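Local coordinates for B-cell differentiation antigen CD72 (Mus musculus, PDB 5B1R), which acts as a B-cell receptor co-receptor with positive and negative roles, recognising the Sm/RNP self-antigen, and is represented here by its extracellular C-type lectin-like domain, at residues I10-R15 against S54-L59; K31-T34 against K39-A42. The protein carries 2 engineered substitutions. One frame throughout, in Å; residues are numbered along the deposited sequence. Where two conformers were deposited one is given.

Contact 1: I10-R15 against S54-L59; sequences IPYQER and SLPSGL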
ATOM      1  N   ILE A  10       8.345   7.868   2.661  1.00  9.10           N
ATOM      2  CA  ILE A  10       7.362   8.923   2.821  1.00  9.00           C
ATOM      3  C   ILE A  10       6.782   8.862   4.231  1.00  8.45           C
ATOM      4  O   ILE A  10       6.191   7.853   4.609  1.00  8.98           O
ATOM      5  CB  ILE A  10       6.243   8.758   1.778  1.00 10.43           C
ATOM      6  CG1 ILE A  10       6.852   8.783   0.372  1.00 12.05           C
ATOM      7  CG2 ILE A  10       5.167   9.819   1.942  1.00 12.29           C
ATOM      8  CD1 ILE A  10       6.060   8.021  -0.671  1.00 14.44           C
ATOM      9  N   PRO A  11       6.957   9.938   5.026  1.00  9.10           N
ATOM     10  CA  PRO A  11       6.541   9.875   6.434  1.00  9.51           C
ATOM     11  C   PRO A  11       5.059  10.136   6.623  1.00  9.72           C
ATOM     12  O   PRO A  11       4.476  10.986   5.928  1.00 11.56           O
ATOM     13  CB  PRO A  11       7.340  11.011   7.075  1.00 10.45           C
ATOM     14  CG  PRO A  11       7.497  12.037   5.941  1.00 12.61           C
ATOM     15  CD  PRO A  11       7.650  11.201   4.689  1.00 10.31           C
ATOM     16  N   TYR A  12       4.453   9.445   7.584  1.00  8.58           N
ATOM     17  CA  TYR A  12       3.091   9.764   7.981  1.00  8.96           C
ATOM     18  C   TYR A  12       2.891   9.206   9.376  1.00  9.21           C
ATOM     19  O   TYR A  12       3.078   8.014   9.597  1.00  9.67           O
ATOM     20  CB  TYR A  12       2.080   9.127   7.035  1.00  9.38           C
ATOM     21  CG  TYR A  12       0.651   9.475   7.353  1.00  9.33           C
ATOM     22  CD1 TYR A  12       0.218  10.801   7.386  1.00 10.25           C
ATOM     23  CD2 TYR A  12      -0.267   8.484   7.616  1.00 11.91           C
ATOM     24  CE1 TYR A  12      -1.097  11.125   7.687  1.00 11.60           C
ATOM     25  CE2 TYR A  12      -1.591   8.784   7.892  1.00 13.01           C
ATOM     26  CZ  TYR A  12      -1.996  10.112   7.942  1.00 10.82           C
ATOM     27  OH  TYR A  12      -3.303  10.444   8.223  1.00 12.21           O
ATOM     28  N   GLN A  13       2.409  10.016  10.312  0.50 12.53           N
ATOM     29  CA  GLN A  13       2.109   9.487  11.639  0.50 12.61           C
ATOM     30  C   GLN A  13       3.423   8.898  12.208  0.50 10.79           C
ATOM     31  O   GLN A  13       4.458   9.563  12.197  0.50 12.87           O
ATOM     32  CB  GLN A  13       0.944   8.458  11.575  0.50 12.82           C
ATOM     33  CG  GLN A  13      -0.375   9.001  11.021  0.50 12.07           C
ATOM     34  CD  GLN A  13      -1.494   7.949  10.839  0.50 10.27           C
ATOM     35  OE1 GLN A  13      -1.249   6.730  10.635  0.50  8.08           O
ATOM     36  NE2 GLN A  13      -2.741   8.436  10.865  0.50 16.87           N
ATOM     37  N   GLU A  14       3.368   7.652  12.680  1.00 10.47           N
ATOM     38  CA  GLU A  14       4.494   6.840  13.170  1.00  9.69           C
ATOM     39  C   GLU A  14       4.935   5.799  12.145  1.00  9.72           C
ATOM     40  O   GLU A  14       5.506   4.763  12.516  1.00 10.54           O
ATOM     41  CB  GLU A  14       4.129   6.161  14.483  1.00 11.99           C
ATOM     42  CG  GLU A  14       3.799   7.147  15.575  1.00 12.07           C
ATOM     43  CD  GLU A  14       3.362   6.437  16.827  1.00 11.32           C
ATOM     44  OE1 GLU A  14       2.230   5.899  16.855  1.00 12.90           O
ATOM     45  OE2 GLU A  14       4.154   6.410  17.790  1.00 13.17           O
ATOM     46  N   ARG A  15       4.695   6.092  10.859  1.00  8.76           N
ATOM     47  CA  ARG A  15       4.961   5.160   9.771  1.00  9.47           C
ATOM     48  C   ARG A  15       5.806   5.811   8.677  1.00  8.01           C
ATOM     49  O   ARG A  15       5.923   7.039   8.591  1.00  8.55           O
ATOM     50  CB  ARG A  15       3.635   4.716   9.160  1.00 11.06           C
ATOM     51  CG  ARG A  15       2.703   4.083  10.167  1.00 12.59           C
ATOM     52  CD  ARG A  15       1.257   4.369   9.844  1.00 13.01           C
ATOM     53  NE  ARG A  15       0.808   3.623   8.687  1.00 12.05           N
ATOM     54  CZ  ARG A  15      -0.289   3.904   7.988  1.00 10.76           C
ATOM     55  NH1 ARG A  15      -0.625   3.123   6.980  1.00 11.88           N
ATOM     56  NH2 ARG A  15      -1.024   4.973   8.268  1.00 12.03           N
ATOM     57  N   SER A  54      -8.506   5.773   1.941  1.00 10.33           N
ATOM     58  CA  SER A  54      -8.042   7.116   2.253  1.00 10.89           C
ATOM     59  C   SER A  54      -6.535   7.040   2.448  1.00  9.85           C
ATOM     60  O   SER A  54      -6.068   6.347   3.347  1.00 10.51           O
ATOM     61  CB  SER A  54      -8.691   7.588   3.544  1.00 12.30           C
ATOM     62  OG  SER A  54      -8.124   8.815   3.948  1.00 14.10           O
ATOM     63  N   LEU A  55      -5.795   7.751   1.598  1.00 10.37           N
ATOM     64  CA  LEU A  55      -4.335   7.729   1.605  1.00 10.03           C
ATOM     65  C   LEU A  55      -3.802   9.037   2.162  1.00 10.73           C
ATOM     66  O   LEU A  55      -4.418  10.081   1.966  1.00 12.52           O
ATOM     67  CB  LEU A  55      -3.818   7.595   0.173  1.00 10.79           C
ATOM     68  CG  LEU A  55      -4.342   6.398  -0.630  1.00 11.96           C
ATOM     69  CD1 LEU A  55      -3.917   6.503  -2.083  1.00 13.92           C
ATOM     70  CD2 LEU A  55      -3.825   5.093  -0.039  1.00 12.84           C
ATOM     71  N   PRO A  56      -2.630   9.004   2.813  1.00 10.59           N
ATOM     72  CA  PRO A  56      -1.999  10.273   3.203  1.00 12.47           C
ATOM     73  C   PRO A  56      -1.550  11.040   1.964  1.00 11.18           C
ATOM     74  O   PRO A  56      -1.109  10.430   0.979  1.00 10.83           O
ATOM     75  CB  PRO A  56      -0.802   9.839   4.049  1.00 16.26           C
ATOM     76  CG  PRO A  56      -0.682   8.422   3.914  1.00 18.92           C
ATOM     77  CD  PRO A  56      -1.854   7.827   3.227  1.00 12.74           C
ATOM     78  N   SER A  57      -1.678  12.362   1.994  1.00 12.71           N
ATOM     79  CA  SER A  57      -1.366  13.190   0.835  0.50 13.29           C
ATOM     80  C   SER A  57       0.052  12.996   0.320  1.00 11.78           C
ATOM     81  O   SER A  57       0.290  12.976  -0.891  1.00 13.09           O
ATOM     82  CB  SER A  57      -1.562  14.664   1.171  0.50 15.87           C
ATOM     83  OG  SER A  57      -2.901  14.928   1.541  0.50 18.85           O
ATOM     84  N   GLY A  58       1.006  12.870   1.245  1.00 11.79           N
ATOM     85  CA  GLY A  58       2.397  12.775   0.835  1.00 13.10           C
ATOM     86  C   GLY A  58       2.648  11.547  -0.012  1.00 11.49           C
ATOM     87  O   GLY A  58       3.472  11.572  -0.927  1.00 12.68           O
ATOM     88  N   LEU A  59       1.941  10.466   0.305  1.00 10.65           N
ATOM     89  CA  LEU A  59       2.031   9.245  -0.479  1.00 10.71           C
ATOM     90  C   LEU A  59       1.240   9.380  -1.783  1.00 10.05           C
ATOM     91  O   LEU A  59       1.755   9.081  -2.875  1.00 10.94           O
ATOM     92  CB  LEU A  59       1.522   8.047   0.333  1.00 10.47           C
ATOM     93  CG  LEU A  59       1.397   6.727  -0.428  1.00  9.39           C
ATOM     94  CD1 LEU A  59       2.738   6.201  -0.920  1.00 10.87           C
ATOM     95  CD2 LEU A  59       0.719   5.714   0.479  1.00 10.65           C
TER
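The pyrrolidine ring of P56 lies over one face of the Y12 ring, with CB of P56 3.6 Å from the ring centroid and 12° off its normal, a CH-pi contact. CG of P56 sits beside it, 3.7 Å from Y12 CD2. Y12 holds its ring there with CG anti to the backbone N (chi1 -177°). In the conformer of Q13 given, its CG lies over the opposite face, displaced toward the rim, placing the ring between it and P56. In that conformer R15 NH2, at the ring edge and in its plane, donates a hydrogen bond to Q13 OE1 (3.0 Å) from above the carbonyl plane. Y12, Q13 and R15 belong to the type II' turn Y12-R15 of a beta-hairpin in the C-type lectin-like domain; strand 10-12 pairs with strand 15-21, and P56 is the N-cap residue of helix 57-60. Further up the strand, I10 splits its branches: CG2 presses on the helix backbone, 3.6 Å from G58 C, where no side chain intervenes, while CD1 meets CD1 of L59 at 3.8 Å, the side chains crossing at about a right angle. F17 touches both Y12 and P56, and I19 both I10 and L59.

Contact 2: K31-T34 against K39-A42; sequences KYCT and KLAA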
ATOM      1  N   LYS A  31       6.730 -10.605  -0.018  1.00 13.73           N
ATOM      2  CA  LYS A  31       8.055 -11.099   0.325  1.00 15.51           C
ATOM      3  C   LYS A  31       9.085  -9.979   0.239  1.00 14.64           C
ATOM      4  O   LYS A  31       9.990  -9.886   1.077  1.00 15.69           O
ATOM      5  CB  LYS A  31       8.428 -12.252  -0.593  1.00 17.33           C
ATOM      6  CG  LYS A  31       7.715 -13.543  -0.233  1.00 22.27           C
ATOM      7  CD  LYS A  31       7.779 -14.594  -1.348  1.00 27.97           C
ATOM      8  CE  LYS A  31       9.149 -15.246  -1.464  1.00 34.74           C
ATOM      9  NZ  LYS A  31      10.170 -14.385  -2.128  1.00 40.48           N
ATOM     10  N   TYR A  32       8.947  -9.119  -0.759  1.00 13.60           N
ATOM     11  CA  TYR A  32       9.881  -8.020  -0.896  1.00 13.98           C
ATOM     12  C   TYR A  32       9.746  -7.062   0.297  1.00 13.46           C
ATOM     13  O   TYR A  32      10.744  -6.665   0.905  1.00 13.58           O
ATOM     14  CB  TYR A  32       9.708  -7.292  -2.227  1.00 15.35           C
ATOM     15  CG  TYR A  32      10.727  -6.214  -2.352  1.00 14.95           C
ATOM     16  CD1 TYR A  32      12.071  -6.524  -2.501  1.00 18.13           C
ATOM     17  CD2 TYR A  32      10.358  -4.887  -2.250  1.00 15.59           C
ATOM     18  CE1 TYR A  32      13.013  -5.529  -2.566  1.00 21.44           C
ATOM     19  CE2 TYR A  32      11.293  -3.893  -2.321  1.00 17.51           C
ATOM     20  CZ  TYR A  32      12.622  -4.222  -2.478  1.00 20.14           C
ATOM     21  OH  TYR A  32      13.574  -3.235  -2.537  1.00 26.62           O
ATOM     22  N   CYS A  33       8.519  -6.697   0.661  1.00 12.16           N
ATOM     23  CA  CYS A  33       8.378  -5.826   1.837  1.00 11.85           C
ATOM     24  C   CYS A  33       8.979  -6.490   3.081  1.00 12.81           C
ATOM     25  O   CYS A  33       9.660  -5.846   3.869  1.00 12.93           O
ATOM     26  CB  CYS A  33       6.921  -5.447   2.095  1.00 11.52           C
ATOM     27  SG  CYS A  33       6.118  -4.487   0.784  1.00 11.47           S
ATOM     28  N   THR A  34       8.748  -7.788   3.242  1.00 13.82           N
ATOM     29  CA  THR A  34       9.307  -8.506   4.379  1.00 16.10           C
ATOM     30  C   THR A  34      10.835  -8.436   4.381  1.00 16.14           C
ATOM     31  O   THR A  34      11.445  -8.312   5.441  1.00 18.36           O
ATOM     32  CB  THR A  34       8.836  -9.974   4.373  1.00 18.08           C
ATOM     33  OG1 THR A  34       7.417  -9.991   4.534  1.00 20.18           O
ATOM     34  CG2 THR A  34       9.493 -10.780   5.495  1.00 21.01           C
ATOM     35  N   LYS A  39       6.094  -4.267   5.790  1.00 11.81           N
ATOM     36  CA  LYS A  39       4.906  -5.014   5.402  1.00 12.17           C
ATOM     37  C   LYS A  39       4.216  -4.280   4.279  1.00 10.48           C
ATOM     38  O   LYS A  39       4.473  -3.112   4.048  1.00 12.04           O
ATOM     39  CB  LYS A  39       3.955  -5.167   6.596  1.00 13.83           C
ATOM     40  CG  LYS A  39       3.342  -3.867   7.089  1.00 16.13           C
ATOM     41  CD  LYS A  39       2.417  -4.043   8.298  1.00 19.77           C
ATOM     42  CE  LYS A  39       1.799  -2.698   8.697  1.00 22.72           C
ATOM     43  NZ  LYS A  39       0.887  -2.764   9.879  1.00 27.33           N
ATOM     44  N   LEU A  40       3.324  -4.950   3.565  1.00 10.44           N
ATOM     45  CA  LEU A  40       2.490  -4.241   2.610  1.00  9.46           C
ATOM     46  C   LEU A  40       1.723  -3.145   3.319  1.00 10.23           C
ATOM     47  O   LEU A  40       1.210  -3.342   4.423  1.00 10.87           O
ATOM     48  CB  LEU A  40       1.504  -5.207   1.979  1.00 12.01           C
ATOM     49  CG  LEU A  40       2.118  -6.126   0.925  1.00 14.86           C
ATOM     50  CD1 LEU A  40       1.196  -7.309   0.667  1.00 18.47           C
ATOM     51  CD2 LEU A  40       2.451  -5.340  -0.364  1.00 18.45           C
ATOM     52  N   ALA A  41       1.628  -1.990   2.679  1.00  9.09           N
ATOM     53  CA  ALA A  41       1.016  -0.839   3.318  1.00  9.36           C
ATOM     54  C   ALA A  41      -0.460  -1.084   3.629  1.00  9.07           C
ATOM     55  O   ALA A  41      -1.199  -1.650   2.818  1.00 10.74           O
ATOM     56  CB  ALA A  41       1.188   0.379   2.436  1.00 10.62           C
ATOM     57  N   ALA A  42      -0.871  -0.626   4.813  1.00  9.43           N
ATOM     58  CA  ALA A  42      -2.193  -0.928   5.340  1.00 10.22           C
ATOM     59  C   ALA A  42      -3.053   0.323   5.334  1.00  9.29           C
ATOM     60  O   ALA A  42      -2.680   1.340   5.921  1.00 11.12           O
ATOM     61  CB  ALA A  42      -2.063  -1.458   6.758  1.00 14.37           C
TER
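C33 turns SG anti to its own carbonyl carbon, beside the backbone N (chi1 -63°), and L40 sets CG in the corresponding position (chi1 -76°). CD1 of L40 is anti to CA (chi2 163°), which leaves CD2 of L40 as the branch that comes 3.9 Å from C33 SG. L40 leaves the backbone alongside the helix rather than facing it, and the end of its side chain closes the distance. C33, by contrast, points its CB toward the strand, and most of its contact is with backbone: CB of C33 packs 3.7 Å from K39 C, and SG of C33 lies 3.9 Å from K39 O. K39 therefore contributes its main chain, its CB pointing away from the helix. No hydrogen bond joins the two segments; the cysteine side chain lies between helix and strand, where the CA atoms of C33 and K39 are 5.0 Å apart. Its sulfur is also half of the disulfide with C113, which ties the helix covalently to strand 109-119, a bridge of the kind that staples the first helix to the last strand in C-type lectin folds. Strand 39-40 runs antiparallel to that same strand, K39 bonding through its backbone to E114. L40 additionally touches L26 and Q30 of helix 26-35, while A41 packs on I112 of strand 109-119 and F17 of strand 15-21.

Overall arrangement
From the N terminus, after the short strand 3-4, the chain forms strand 10-12, turns into strand 15-21 and enters helix 26-35. Contact 2 closes the first and shorter loop, where the chain leaves this helix and turns back to its C33 with strand 39-40. The chain then runs on to helix 57-60, where contact 1 closes a much longer loop back to the N-terminal hairpin; contact 2 falls wholly within it. Their centres are about 15 Å apart, yet they touch: R15 NH1 lies 2.9 Å from A42 O. Both reach the same antiparallel sheet, contact 1 adding the short helix 57-60 to its hairpin and contact 2 joining helix 26-35 to strand 39-40.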